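Local coordinates for protein putative alpha-N-acetylgalactosaminidase (Bacillus halodurans C-125, PDB 3CC1) that probably hydrolyses terminal alpha-linked N-acetylgalactosamine from glycoconjugates, as a putative retaining glycosidase with a TIM-barrel domain followed by a beta-sandwich domain, at residues E30-A35 with D101-L106; A35-N40 with E320-D325; G46-V51 with G107-I112. All coordinates share one frame; numbering follows the deposited sequence.

Contact 1 of 3, residues E30-A35 with D101-L106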
ATOM      1  N   GLU A  30      30.481  17.334  27.530  1.00 21.19           N
ATOM      2  CA  GLU A  30      30.056  17.091  26.155  1.00 20.37           C
ATOM      3  C   GLU A  30      29.040  18.145  25.732  1.00 20.93           C
ATOM      4  O   GLU A  30      29.127  18.689  24.620  1.00 20.80           O
ATOM      5  CB  GLU A  30      29.534  15.668  25.949  1.00 20.64           C
ATOM      6  CG  GLU A  30      30.635  14.645  25.979  1.00 20.63           C
ATOM      7  CD  GLU A  30      30.175  13.238  26.347  1.00 22.85           C
ATOM      8  OE1 GLU A  30      29.037  13.061  26.793  1.00 23.71           O
ATOM      9  OE2 GLU A  30      30.981  12.290  26.180  1.00 23.13           O
ATOM     10  N   VAL A  31      28.086  18.464  26.610  1.00 21.12           N
ATOM     11  CA  VAL A  31      27.109  19.529  26.314  1.00 21.97           C
ATOM     12  C   VAL A  31      27.793  20.892  26.089  1.00 22.96           C
ATOM     13  O   VAL A  31      27.494  21.589  25.118  1.00 23.40           O
ATOM     14  CB  VAL A  31      26.057  19.649  27.437  1.00 22.52           C
ATOM     15  CG1 VAL A  31      25.128  20.851  27.203  1.00 20.56           C
ATOM     16  CG2 VAL A  31      25.289  18.327  27.571  1.00 20.34           C
ATOM     17  N   LEU A  32      28.706  21.269  26.980  1.00 22.95           N
ATOM     18  CA  LEU A  32      29.433  22.547  26.850  1.00 24.32           C
ATOM     19  C   LEU A  32      30.338  22.606  25.598  1.00 23.87           C
ATOM     20  O   LEU A  32      30.434  23.664  24.959  1.00 23.82           O
ATOM     21  CB  LEU A  32      30.255  22.854  28.105  1.00 24.78           C
ATOM     22  CG  LEU A  32      29.351  23.293  29.279  1.00 29.02           C
ATOM     23  CD1 LEU A  32      30.117  23.485  30.593  1.00 32.76           C
ATOM     24  CD2 LEU A  32      28.610  24.627  28.872  1.00 33.26           C
ATOM     25  N   GLY A  33      31.000  21.498  25.267  1.00 22.90           N
ATOM     26  CA  GLY A  33      31.801  21.435  24.053  1.00 23.43           C
ATOM     27  C   GLY A  33      30.965  21.700  22.807  1.00 23.53           C
ATOM     28  O   GLY A  33      31.346  22.456  21.955  1.00 24.36           O
ATOM     29  N   ASN A  34      29.795  21.075  22.718  1.00 23.68           N
ATOM     30  CA  ASN A  34      28.925  21.306  21.574  1.00 23.74           C
ATOM     31  C   ASN A  34      28.364  22.730  21.555  1.00 23.30           C
ATOM     32  O   ASN A  34      28.306  23.364  20.494  1.00 23.37           O
ATOM     33  CB  ASN A  34      27.834  20.252  21.509  1.00 24.45           C
ATOM     34  CG  ASN A  34      28.350  18.934  20.976  1.00 24.89           C
ATOM     35  OD1 ASN A  34      28.348  18.722  19.770  1.00 26.22           O
ATOM     36  ND2 ASN A  34      28.779  18.033  21.873  1.00 20.08           N
ATOM     37  N   ALA A  35      28.061  23.242  22.744  1.00 22.93           N
ATOM     38  CA  ALA A  35      27.540  24.603  22.924  1.00 21.99           C
ATOM     39  C   ALA A  35      28.589  25.619  22.450  1.00 22.35           C
ATOM     40  O   ALA A  35      28.273  26.589  21.757  1.00 21.34           O
ATOM     41  CB  ALA A  35      27.158  24.842  24.363  1.00 20.92           C
ATOM     42  N   ASP A 101      23.177  28.630  32.614  1.00 23.58           N
ATOM     43  CA  ASP A 101      23.878  29.912  32.721  1.00 23.94           C
ATOM     44  C   ASP A 101      25.058  29.947  31.758  1.00 23.09           C
ATOM     45  O   ASP A 101      25.305  30.942  31.102  1.00 22.83           O
ATOM     46  CB  ASP A 101      24.438  30.136  34.143  1.00 24.87           C
ATOM     47  CG  ASP A 101      23.404  30.697  35.154  1.00 26.95           C
ATOM     48  OD1 ASP A 101      22.291  31.110  34.796  1.00 29.55           O
ATOM     49  OD2 ASP A 101      23.739  30.733  36.358  1.00 30.80           O
ATOM     50  N   ALA A 102      25.836  28.869  31.720  1.00 22.71           N
ATOM     51  CA  ALA A 102      26.976  28.788  30.806  1.00 22.13           C
ATOM     52  C   ALA A 102      26.518  28.887  29.343  1.00 22.40           C
ATOM     53  O   ALA A 102      27.172  29.506  28.500  1.00 22.44           O
ATOM     54  CB  ALA A 102      27.747  27.512  31.005  1.00 21.83           C
ATOM     55  N   ILE A 103      25.400  28.240  29.048  1.00 23.09           N
ATOM     56  CA  ILE A 103      24.860  28.185  27.684  1.00 22.05           C
ATOM     57  C   ILE A 103      24.348  29.583  27.304  1.00 22.63           C
ATOM     58  O   ILE A 103      24.616  30.052  26.203  1.00 21.45           O
ATOM     59  CB  ILE A 103      23.776  27.092  27.526  1.00 22.96           C
ATOM     60  CG1 ILE A 103      24.425  25.671  27.602  1.00 22.40           C
ATOM     61  CG2 ILE A 103      23.032  27.253  26.194  1.00 20.99           C
ATOM     62  CD1 ILE A 103      23.443  24.567  27.795  1.00 21.95           C
ATOM     63  N   HIS A 104      23.638  30.226  28.235  1.00 21.86           N
ATOM     64  CA  HIS A 104      23.112  31.573  28.031  1.00 22.51           C
ATOM     65  C   HIS A 104      24.245  32.578  27.831  1.00 23.22           C
ATOM     66  O   HIS A 104      24.121  33.482  27.036  1.00 23.27           O
ATOM     67  CB  HIS A 104      22.241  32.021  29.191  1.00 22.35           C
ATOM     68  CG  HIS A 104      20.974  31.239  29.328  1.00 23.32           C
ATOM     69  ND1 HIS A 104      20.333  31.079  30.536  1.00 21.67           N
ATOM     70  CD2 HIS A 104      20.232  30.570  28.411  1.00 22.28           C
ATOM     71  CE1 HIS A 104      19.237  30.356  30.351  1.00 23.83           C
ATOM     72  NE2 HIS A 104      19.156  30.029  29.073  1.00 20.67           N
ATOM     73  N   ASP A 105      25.355  32.366  28.532  1.00 23.74           N
ATOM     74  CA  ASP A 105      26.527  33.237  28.426  1.00 24.17           C
ATOM     75  C   ASP A 105      27.156  33.114  27.065  1.00 23.18           C
ATOM     76  O   ASP A 105      27.840  34.019  26.647  1.00 23.52           O
ATOM     77  CB  ASP A 105      27.590  32.891  29.468  1.00 24.68           C
ATOM     78  CG  ASP A 105      27.189  33.322  30.884  1.00 27.70           C
ATOM     79  OD1 ASP A 105      26.277  34.173  31.036  1.00 29.84           O
ATOM     80  OD2 ASP A 105      27.778  32.780  31.831  1.00 31.14           O
ATOM     81  N   LEU A 106      26.916  32.004  26.377  1.00 22.65           N
ATOM     82  CA  LEU A 106      27.368  31.845  24.958  1.00 22.71           C
ATOM     83  C   LEU A 106      26.333  32.421  23.941  1.00 22.84           C
ATOM     84  O   LEU A 106      26.515  32.346  22.724  1.00 23.03           O
ATOM     85  CB  LEU A 106      27.642  30.370  24.640  1.00 23.00           C
ATOM     86  CG  LEU A 106      28.832  29.721  25.352  1.00 22.08           C
ATOM     87  CD1 LEU A 106      28.796  28.162  25.249  1.00 21.14           C
ATOM     88  CD2 LEU A 106      30.128  30.313  24.807  1.00 21.78           C
TER

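Contact 2 of 3, residues A35-N40 with E320-D325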
ATOM      1  N   ALA A  35      28.061  23.242  22.744  1.00 22.93           N
ATOM      2  CA  ALA A  35      27.540  24.603  22.924  1.00 21.99           C
ATOM      3  C   ALA A  35      28.589  25.619  22.450  1.00 22.35           C
ATOM      4  O   ALA A  35      28.273  26.589  21.757  1.00 21.34           O
ATOM      5  CB  ALA A  35      27.158  24.842  24.363  1.00 20.92           C
ATOM      6  N   GLU A  36      29.838  25.365  22.819  1.00 22.71           N
ATOM      7  CA  GLU A  36      30.942  26.249  22.419  1.00 23.97           C
ATOM      8  C   GLU A  36      31.142  26.217  20.923  1.00 22.58           C
ATOM      9  O   GLU A  36      31.345  27.237  20.293  1.00 22.02           O
ATOM     10  CB  GLU A  36      32.241  25.910  23.146  1.00 24.29           C
ATOM     11  CG  GLU A  36      32.202  26.360  24.601  1.00 31.16           C
ATOM     12  CD  GLU A  36      33.290  25.719  25.488  1.00 39.51           C
ATOM     13  OE1 GLU A  36      34.135  24.959  24.953  1.00 46.79           O
ATOM     14  OE2 GLU A  36      33.279  25.955  26.721  1.00 45.05           O
ATOM     15  N   TYR A  37      31.043  25.037  20.334  1.00 23.55           N
ATOM     16  CA  TYR A  37      31.187  24.935  18.890  1.00 22.97           C
ATOM     17  C   TYR A  37      30.071  25.719  18.237  1.00 22.73           C
ATOM     18  O   TYR A  37      30.307  26.509  17.345  1.00 22.77           O
ATOM     19  CB  TYR A  37      31.167  23.495  18.428  1.00 23.41           C
ATOM     20  CG  TYR A  37      31.392  23.311  16.945  1.00 23.04           C
ATOM     21  CD1 TYR A  37      30.351  23.455  16.039  1.00 22.80           C
ATOM     22  CD2 TYR A  37      32.618  22.919  16.458  1.00 23.98           C
ATOM     23  CE1 TYR A  37      30.546  23.277  14.701  1.00 23.73           C
ATOM     24  CE2 TYR A  37      32.831  22.744  15.098  1.00 22.85           C
ATOM     25  CZ  TYR A  37      31.798  22.904  14.238  1.00 22.92           C
ATOM     26  OH  TYR A  37      31.985  22.678  12.916  1.00 24.14           O
HETATM   27  N   MSE A  38      28.860  25.516  18.702  1.00 22.17           N
HETATM   28  CA  MSE A  38      27.720  26.180  18.103  1.00 22.73           C
HETATM   29  C   MSE A  38      27.878  27.701  18.188  1.00 22.17           C
HETATM   30  O   MSE A  38      27.560  28.435  17.261  1.00 22.49           O
HETATM   31  CB  MSE A  38      26.442  25.777  18.789  1.00 22.08           C
HETATM   32  CG  MSE A  38      25.208  26.423  18.164  1.00 23.95           C
HETATM   33 SE   MSE A  38      23.550  25.785  18.991  0.75 20.42          SE
HETATM   34  CE  MSE A  38      23.655  24.028  18.346  1.00 19.65           C
ATOM     35  N   ALA A  39      28.396  28.151  19.318  1.00 21.98           N
ATOM     36  CA  ALA A  39      28.543  29.565  19.570  1.00 22.05           C
ATOM     37  C   ALA A  39      29.570  30.118  18.593  1.00 22.08           C
ATOM     38  O   ALA A  39      29.445  31.226  18.093  1.00 21.51           O
ATOM     39  CB  ALA A  39      29.029  29.799  21.018  1.00 22.11           C
ATOM     40  N   ASN A  40      30.596  29.328  18.329  1.00 22.49           N
ATOM     41  CA  ASN A  40      31.720  29.800  17.530  1.00 23.92           C
ATOM     42  C   ASN A  40      31.460  29.730  16.028  1.00 24.15           C
ATOM     43  O   ASN A  40      31.977  30.534  15.289  1.00 24.61           O
ATOM     44  CB  ASN A  40      32.978  29.009  17.865  1.00 24.16           C
ATOM     45  CG  ASN A  40      33.580  29.410  19.221  1.00 29.42           C
ATOM     46  OD1 ASN A  40      33.527  30.578  19.619  1.00 36.27           O
ATOM     47  ND2 ASN A  40      34.191  28.452  19.913  1.00 32.04           N
ATOM     48  N   GLU A 320      28.202  14.828  17.096  1.00 22.20           N
ATOM     49  CA  GLU A 320      29.183  15.501  17.918  1.00 22.38           C
ATOM     50  C   GLU A 320      29.816  16.582  17.050  1.00 21.41           C
ATOM     51  O   GLU A 320      30.717  16.306  16.264  1.00 20.59           O
ATOM     52  CB  GLU A 320      30.240  14.516  18.440  1.00 22.16           C
ATOM     53  CG  GLU A 320      31.486  15.165  19.111  1.00 23.07           C
ATOM     54  CD  GLU A 320      31.149  16.251  20.149  1.00 24.06           C
ATOM     55  OE1 GLU A 320      30.651  15.921  21.253  1.00 22.05           O
ATOM     56  OE2 GLU A 320      31.426  17.435  19.851  1.00 20.71           O
ATOM     57  N   LEU A 321      29.335  17.801  17.252  1.00 20.82           N
ATOM     58  CA  LEU A 321      29.710  18.952  16.426  1.00 21.96           C
ATOM     59  C   LEU A 321      31.217  19.162  16.315  1.00 22.10           C
ATOM     60  O   LEU A 321      31.723  19.595  15.253  1.00 22.74           O
ATOM     61  CB  LEU A 321      29.046  20.236  16.945  1.00 22.22           C
ATOM     62  CG  LEU A 321      27.552  20.423  16.642  1.00 22.05           C
ATOM     63  CD1 LEU A 321      26.996  21.553  17.496  1.00 23.01           C
ATOM     64  CD2 LEU A 321      27.302  20.679  15.154  1.00 21.01           C
ATOM     65  N   ARG A 322      31.933  18.878  17.403  1.00 23.02           N
ATOM     66  CA  ARG A 322      33.347  19.186  17.483  1.00 22.82           C
ATOM     67  C   ARG A 322      34.134  18.347  16.503  1.00 24.14           C
ATOM     68  O   ARG A 322      35.247  18.710  16.130  1.00 23.51           O
ATOM     69  CB  ARG A 322      33.920  19.011  18.896  1.00 23.44           C
ATOM     70  CG  ARG A 322      33.617  20.170  19.821  1.00 22.20           C
ATOM     71  CD  ARG A 322      33.875  19.820  21.257  1.00 23.26           C
ATOM     72  NE  ARG A 322      33.033  18.716  21.723  1.00 21.91           N
ATOM     73  CZ  ARG A 322      33.219  18.081  22.873  1.00 22.63           C
ATOM     74  NH1 ARG A 322      34.145  18.484  23.708  1.00 23.34           N
ATOM     75  NH2 ARG A 322      32.434  17.083  23.236  1.00 25.36           N
ATOM     76  N   ASP A 323      33.535  17.254  16.048  1.00 24.32           N
ATOM     77  CA  ASP A 323      34.216  16.365  15.108  1.00 25.05           C
ATOM     78  C   ASP A 323      33.814  16.610  13.657  1.00 24.89           C
ATOM     79  O   ASP A 323      34.136  15.818  12.779  1.00 25.99           O
ATOM     80  CB  ASP A 323      33.941  14.911  15.466  1.00 24.93           C
ATOM     81  CG  ASP A 323      34.592  14.510  16.760  1.00 25.68           C
ATOM     82  OD1 ASP A 323      35.582  15.161  17.120  1.00 25.08           O
ATOM     83  OD2 ASP A 323      34.117  13.559  17.407  1.00 25.88           O
ATOM     84  N   ASN A 324      33.090  17.690  13.402  1.00 24.77           N
ATOM     85  CA  ASN A 324      32.621  17.996  12.045  1.00 24.07           C
ATOM     86  C   ASN A 324      33.793  18.097  11.055  1.00 24.09           C
ATOM     87  O   ASN A 324      34.889  18.516  11.414  1.00 24.26           O
ATOM     88  CB  ASN A 324      31.894  19.339  11.982  1.00 24.24           C
ATOM     89  CG  ASN A 324      30.441  19.254  12.387  1.00 24.04           C
ATOM     90  OD1 ASN A 324      29.896  18.161  12.597  1.00 23.91           O
ATOM     91  ND2 ASN A 324      29.790  20.421  12.460  1.00 19.84           N
ATOM     92  N   ASP A 325      33.547  17.730   9.812  1.00 23.00           N
ATOM     93  CA  ASP A 325      34.478  18.072   8.728  1.00 23.64           C
ATOM     94  C   ASP A 325      33.930  19.252   7.972  1.00 23.07           C
ATOM     95  O   ASP A 325      32.869  19.770   8.301  1.00 22.07           O
ATOM     96  CB  ASP A 325      34.726  16.906   7.769  1.00 23.97           C
ATOM     97  CG  ASP A 325      33.437  16.279   7.219  1.00 25.15           C
ATOM     98  OD1 ASP A 325      32.308  16.765   7.497  1.00 27.65           O
ATOM     99  OD2 ASP A 325      33.572  15.292   6.478  1.00 23.55           O
TER

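Contact 3 of 3, residues G46-V51 with G107-I112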
ATOM      1  N   GLY A  46      21.629  31.002  12.926  1.00 25.88           N
ATOM      2  CA  GLY A  46      20.320  30.777  13.561  1.00 25.89           C
ATOM      3  C   GLY A  46      20.213  29.570  14.481  1.00 26.53           C
ATOM      4  O   GLY A  46      19.141  29.320  15.083  1.00 27.76           O
ATOM      5  N   TRP A  47      21.307  28.817  14.572  1.00 25.11           N
ATOM      6  CA  TRP A  47      21.406  27.673  15.481  1.00 24.70           C
ATOM      7  C   TRP A  47      21.510  28.172  16.909  1.00 25.11           C
ATOM      8  O   TRP A  47      22.404  28.939  17.247  1.00 24.58           O
ATOM      9  CB  TRP A  47      22.636  26.800  15.160  1.00 24.15           C
ATOM     10  CG  TRP A  47      22.617  26.241  13.776  1.00 24.06           C
ATOM     11  CD1 TRP A  47      23.132  26.822  12.654  1.00 24.43           C
ATOM     12  CD2 TRP A  47      22.049  24.997  13.353  1.00 24.38           C
ATOM     13  NE1 TRP A  47      22.905  26.035  11.555  1.00 23.60           N
ATOM     14  CE2 TRP A  47      22.226  24.917  11.944  1.00 22.96           C
ATOM     15  CE3 TRP A  47      21.383  23.960  14.008  1.00 24.42           C
ATOM     16  CZ2 TRP A  47      21.807  23.831  11.201  1.00 23.46           C
ATOM     17  CZ3 TRP A  47      20.934  22.877  13.254  1.00 25.20           C
ATOM     18  CH2 TRP A  47      21.157  22.822  11.865  1.00 26.25           C
ATOM     19  N   GLU A  48      20.600  27.708  17.762  1.00 25.55           N
ATOM     20  CA  GLU A  48      20.486  28.302  19.070  1.00 26.14           C
ATOM     21  C   GLU A  48      20.251  27.396  20.270  1.00 24.59           C
ATOM     22  O   GLU A  48      20.610  27.760  21.377  1.00 23.11           O
ATOM     23  CB  GLU A  48      19.483  29.441  19.008  1.00 27.83           C
ATOM     24  CG  GLU A  48      18.104  29.081  18.954  1.00 34.34           C
ATOM     25  CD  GLU A  48      17.231  30.288  19.300  1.00 42.89           C
ATOM     26  OE1 GLU A  48      17.735  31.138  20.070  1.00 49.24           O
ATOM     27  OE2 GLU A  48      16.057  30.394  18.819  1.00 47.31           O
ATOM     28  N   TYR A  49      19.642  26.240  20.056  1.00 21.61           N
ATOM     29  CA  TYR A  49      19.255  25.382  21.154  1.00 21.96           C
ATOM     30  C   TYR A  49      20.294  24.289  21.402  1.00 21.58           C
ATOM     31  O   TYR A  49      20.824  23.692  20.472  1.00 21.97           O
ATOM     32  CB  TYR A  49      17.908  24.733  20.882  1.00 21.29           C
ATOM     33  CG  TYR A  49      16.754  25.660  21.014  1.00 22.20           C
ATOM     34  CD1 TYR A  49      16.268  26.002  22.269  1.00 22.59           C
ATOM     35  CD2 TYR A  49      16.183  26.260  19.894  1.00 24.92           C
ATOM     36  CE1 TYR A  49      15.224  26.905  22.408  1.00 24.13           C
ATOM     37  CE2 TYR A  49      15.135  27.142  20.017  1.00 26.18           C
ATOM     38  CZ  TYR A  49      14.656  27.458  21.273  1.00 26.43           C
ATOM     39  OH  TYR A  49      13.597  28.326  21.420  1.00 26.95           O
ATOM     40  N   ILE A  50      20.576  24.066  22.678  1.00 22.29           N
ATOM     41  CA  ILE A  50      21.451  22.984  23.156  1.00 21.52           C
ATOM     42  C   ILE A  50      20.553  22.120  24.042  1.00 21.72           C
ATOM     43  O   ILE A  50      20.074  22.574  25.102  1.00 21.15           O
ATOM     44  CB  ILE A  50      22.681  23.549  23.912  1.00 20.65           C
ATOM     45  CG1 ILE A  50      23.605  24.346  22.938  1.00 22.42           C
ATOM     46  CG2 ILE A  50      23.449  22.429  24.685  1.00 20.50           C
ATOM     47  CD1 ILE A  50      24.371  23.463  21.915  1.00 20.26           C
ATOM     48  N   VAL A  51      20.280  20.900  23.583  1.00 20.90           N
ATOM     49  CA  VAL A  51      19.198  20.090  24.187  1.00 21.62           C
ATOM     50  C   VAL A  51      19.707  18.762  24.689  1.00 21.84           C
ATOM     51  O   VAL A  51      20.323  17.997  23.941  1.00 22.28           O
ATOM     52  CB  VAL A  51      18.019  19.835  23.195  1.00 21.47           C
ATOM     53  CG1 VAL A  51      16.842  19.067  23.883  1.00 18.81           C
ATOM     54  CG2 VAL A  51      17.522  21.165  22.564  1.00 21.62           C
ATOM     55  N   GLY A 107      25.249  32.994  24.459  1.00 22.10           N
ATOM     56  CA  GLY A 107      24.169  33.507  23.638  1.00 21.96           C
ATOM     57  C   GLY A 107      23.265  32.420  23.067  1.00 21.86           C
ATOM     58  O   GLY A 107      22.631  32.614  22.030  1.00 21.58           O
ATOM     59  N   LEU A 108      23.228  31.268  23.729  1.00 21.90           N
ATOM     60  CA  LEU A 108      22.458  30.133  23.251  1.00 21.91           C
ATOM     61  C   LEU A 108      21.332  29.839  24.240  1.00 21.78           C
ATOM     62  O   LEU A 108      21.196  30.491  25.263  1.00 23.17           O
ATOM     63  CB  LEU A 108      23.375  28.923  23.052  1.00 21.54           C
ATOM     64  CG  LEU A 108      24.550  29.005  22.061  1.00 22.40           C
ATOM     65  CD1 LEU A 108      25.332  27.699  22.099  1.00 20.15           C
ATOM     66  CD2 LEU A 108      24.075  29.318  20.623  1.00 21.45           C
ATOM     67  N   LYS A 109      20.508  28.872  23.903  1.00 22.50           N
ATOM     68  CA  LYS A 109      19.340  28.481  24.705  1.00 22.37           C
ATOM     69  C   LYS A 109      19.449  27.016  25.106  1.00 22.50           C
ATOM     70  O   LYS A 109      20.079  26.215  24.407  1.00 21.93           O
ATOM     71  CB  LYS A 109      18.061  28.736  23.916  1.00 23.52           C
ATOM     72  CG  LYS A 109      17.736  30.236  23.802  1.00 25.50           C
ATOM     73  CD  LYS A 109      16.617  30.522  22.824  1.00 30.25           C
ATOM     74  CE  LYS A 109      16.305  32.064  22.726  1.00 30.74           C
ATOM     75  NZ  LYS A 109      16.112  32.675  24.070  1.00 32.27           N
ATOM     76  N   PHE A 110      18.859  26.683  26.257  1.00 21.91           N
ATOM     77  CA  PHE A 110      19.014  25.375  26.891  1.00 22.26           C
ATOM     78  C   PHE A 110      17.692  24.624  26.921  1.00 21.63           C
ATOM     79  O   PHE A 110      16.659  25.170  27.283  1.00 20.69           O
ATOM     80  CB  PHE A 110      19.550  25.495  28.333  1.00 22.34           C
ATOM     81  CG  PHE A 110      19.700  24.150  29.043  1.00 22.15           C
ATOM     82  CD1 PHE A 110      20.539  23.171  28.539  1.00 23.23           C
ATOM     83  CD2 PHE A 110      18.961  23.853  30.154  1.00 23.21           C
ATOM     84  CE1 PHE A 110      20.663  21.944  29.160  1.00 22.31           C
ATOM     85  CE2 PHE A 110      19.102  22.632  30.809  1.00 22.74           C
ATOM     86  CZ  PHE A 110      19.936  21.680  30.311  1.00 23.19           C
ATOM     87  N   GLY A 111      17.737  23.382  26.463  1.00 21.54           N
ATOM     88  CA  GLY A 111      16.562  22.552  26.402  1.00 21.46           C
ATOM     89  C   GLY A 111      16.770  21.176  27.014  1.00 21.50           C
ATOM     90  O   GLY A 111      17.896  20.675  27.106  1.00 20.94           O
ATOM     91  N   ILE A 112      15.658  20.574  27.436  1.00 21.74           N
ATOM     92  CA  ILE A 112      15.640  19.197  27.944  1.00 21.87           C
ATOM     93  C   ILE A 112      14.481  18.435  27.374  1.00 22.91           C
ATOM     94  O   ILE A 112      13.486  19.021  26.935  1.00 22.03           O
ATOM     95  CB  ILE A 112      15.591  19.123  29.535  1.00 22.67           C
ATOM     96  CG1 ILE A 112      14.279  19.700  30.061  1.00 20.35           C
ATOM     97  CG2 ILE A 112      16.820  19.861  30.156  1.00 22.54           C
ATOM     98  CD1 ILE A 112      14.151  19.742  31.608  1.00 18.01           C
TER

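Contact 1 of 3, residues E30-A35 with D101-L106
Two helical segments, 30-35 and 101-105, run side by side with axes 10.4 Å apart and only 8° from parallel, and the side chains that meet between them are aliphatic. The methyl of Ala35 points toward segment 101-106, from which Leu106 reaches across and lays CD1 3.8 Å from Ala35 CB. CD1 also sits against the Ala35 carbonyl carbon, so one branch of the leucine covers both side chain and backbone. Beside this pair, Ile103 comes in with CG1 anti to its own carbonyl carbon, which carries CD1 toward the first helix to meet Val31 CG1 at 4.1 Å. These two side chains cross at about a right angle and touch methyl to methyl. Leu32 works at the more exposed flank, its CD2 packed 3.7 Å from Ala102 CB, methyl against methyl. On the side of the helix that faces segment 320-325, Asn34 turns back on its own turn, ND2 donating to Glu30 O at 2.8 Å from above the carbonyl plane and also to Glu320 OE1, while Asn34 OD1 accepts from Leu321 N. Val31, Ala35 and Ile103 all also touch Ile50 of strand 49-52. Two near-parallel helices packed side by side upon the strand that links them are typical of successive beta-alpha units in the outer layer of a TIM barrel.

Contact 2 of 3, residues A35-N40 with E320-D325
Tyr37 has the largest share of this contact, its ring laid against the short 3-10 turn at 321-323. With CG anti to the backbone N (chi1 -177°), the side chain leaves helix 28-41 toward that turn, and Leu321 receives it with both backbone and side chain. Leu321 O stands over one ring face, offset toward the rim and 3.3 Å from Tyr37 CE2, while Leu321 CB makes an off-centre CH-pi contact with the ring, coming within 3.6 Å of Tyr37 CD1. Beyond the ring, Asn324 ND2 donates to Tyr37 OH at 3.2 Å, a rather bent bond (146°) with the amide plane almost perpendicular to the ring. The turn belongs to the loop that leaves strand 315-317 of the TIM-barrel sheet and enters helix 326-332, so the tyrosine joins the first long helix of the domain to a connection late in the barrel. Replacing Tyr37 by an alanine would probably loosen this loop against the helix, since the ring contacts with Leu321 and the hydrogen bond from Asn324 would both be lost. Leu321 also sends CD1 to the selenomethionine Met38, 4.2 Å from Met38 CE, and both side chains meet Trp16 of strand 14-17. Arg322 packs its CA near Tyr37 CD2 and turns its guanidinium back on Glu320 in a side-on salt bridge, NE to OE2 and NH2 to OE1, meeting both oxygens from above the carboxylate plane. Glu320 OE2 takes a second bond, from Arg322 N at 2.9 Å through its anti lone pair, which ties the acid to the turn's backbone.

Contact 3 of 3, residues G46-V51 with G107-I112
Parallel pairing between strands 49-51 and 109-112 rests on three backbone hydrogen bonds. Lys109 N donates to Glu48 O at 2.8 Å, and Lys109 O in turn accepts from Ile50 N, also at 2.8 Å, so both polar backbone atoms of this lysine are spent on the neighbouring strand. These two bonds lie in the planes of their acceptor carbonyls. The third, Gly111 N to Ile50 O at 2.8 Å, arrives 31° above the carbonyl plane. Ile50 thus uses its N-H and its carbonyl on the same partner, whereas Tyr49 and Val51 turn their backbone to strand 14-17 and Ser18 just after it. Phe110 N also faces away from segment 46-51 and donates to the carboxylate of Asp179. The CA hydrogens add to the pairing, the closest being Val51 CA to Gly111 O at 3.2 Å. A side chain at Gly111 would lie on the face of Tyr49 and Val51, and a CB would come tightly against Val51 CG2. On that face Lys109 runs alongside Tyr49, CB 3.7 Å from Tyr49 CD1, and alongside Glu48, whose OE1 rests 3.0 Å from Lys109 CD. The lysine chain bends at its last torsion (chi4 -51°), and Lys109 NZ stays 4.6 Å from Glu48 OE1, beyond a salt bridge. On the opposite face, Ile50 CG1 meets Leu108 CD1 at 3.9 Å under helices 28-41 and 97-105. In this buried part of the barrel the strands are therefore held by backbone bonds, with the charge attraction between Glu48 and Lys109 likely to be only a secondary contribution.

From the N terminus, helix 28-41 comes first and supplies one side of contacts 1 and 2, which share Ala35. The chain then enters strand 49-52, and after a long excursion helix 97-105 returns to close contact 1. Strand 109-115 follows at once and closes contact 3, so these two contacts cross, their segments alternating through two successive beta-alpha units. Contact 2 closes much later, when the loop after strand 315-317 comes back to the helix; it crosses contact 1 and encloses contact 3. Met38 on Ile50 joins contact 2 to contact 3, and Asn34 bridges contacts 1 and 2, tying early barrel units to a late one.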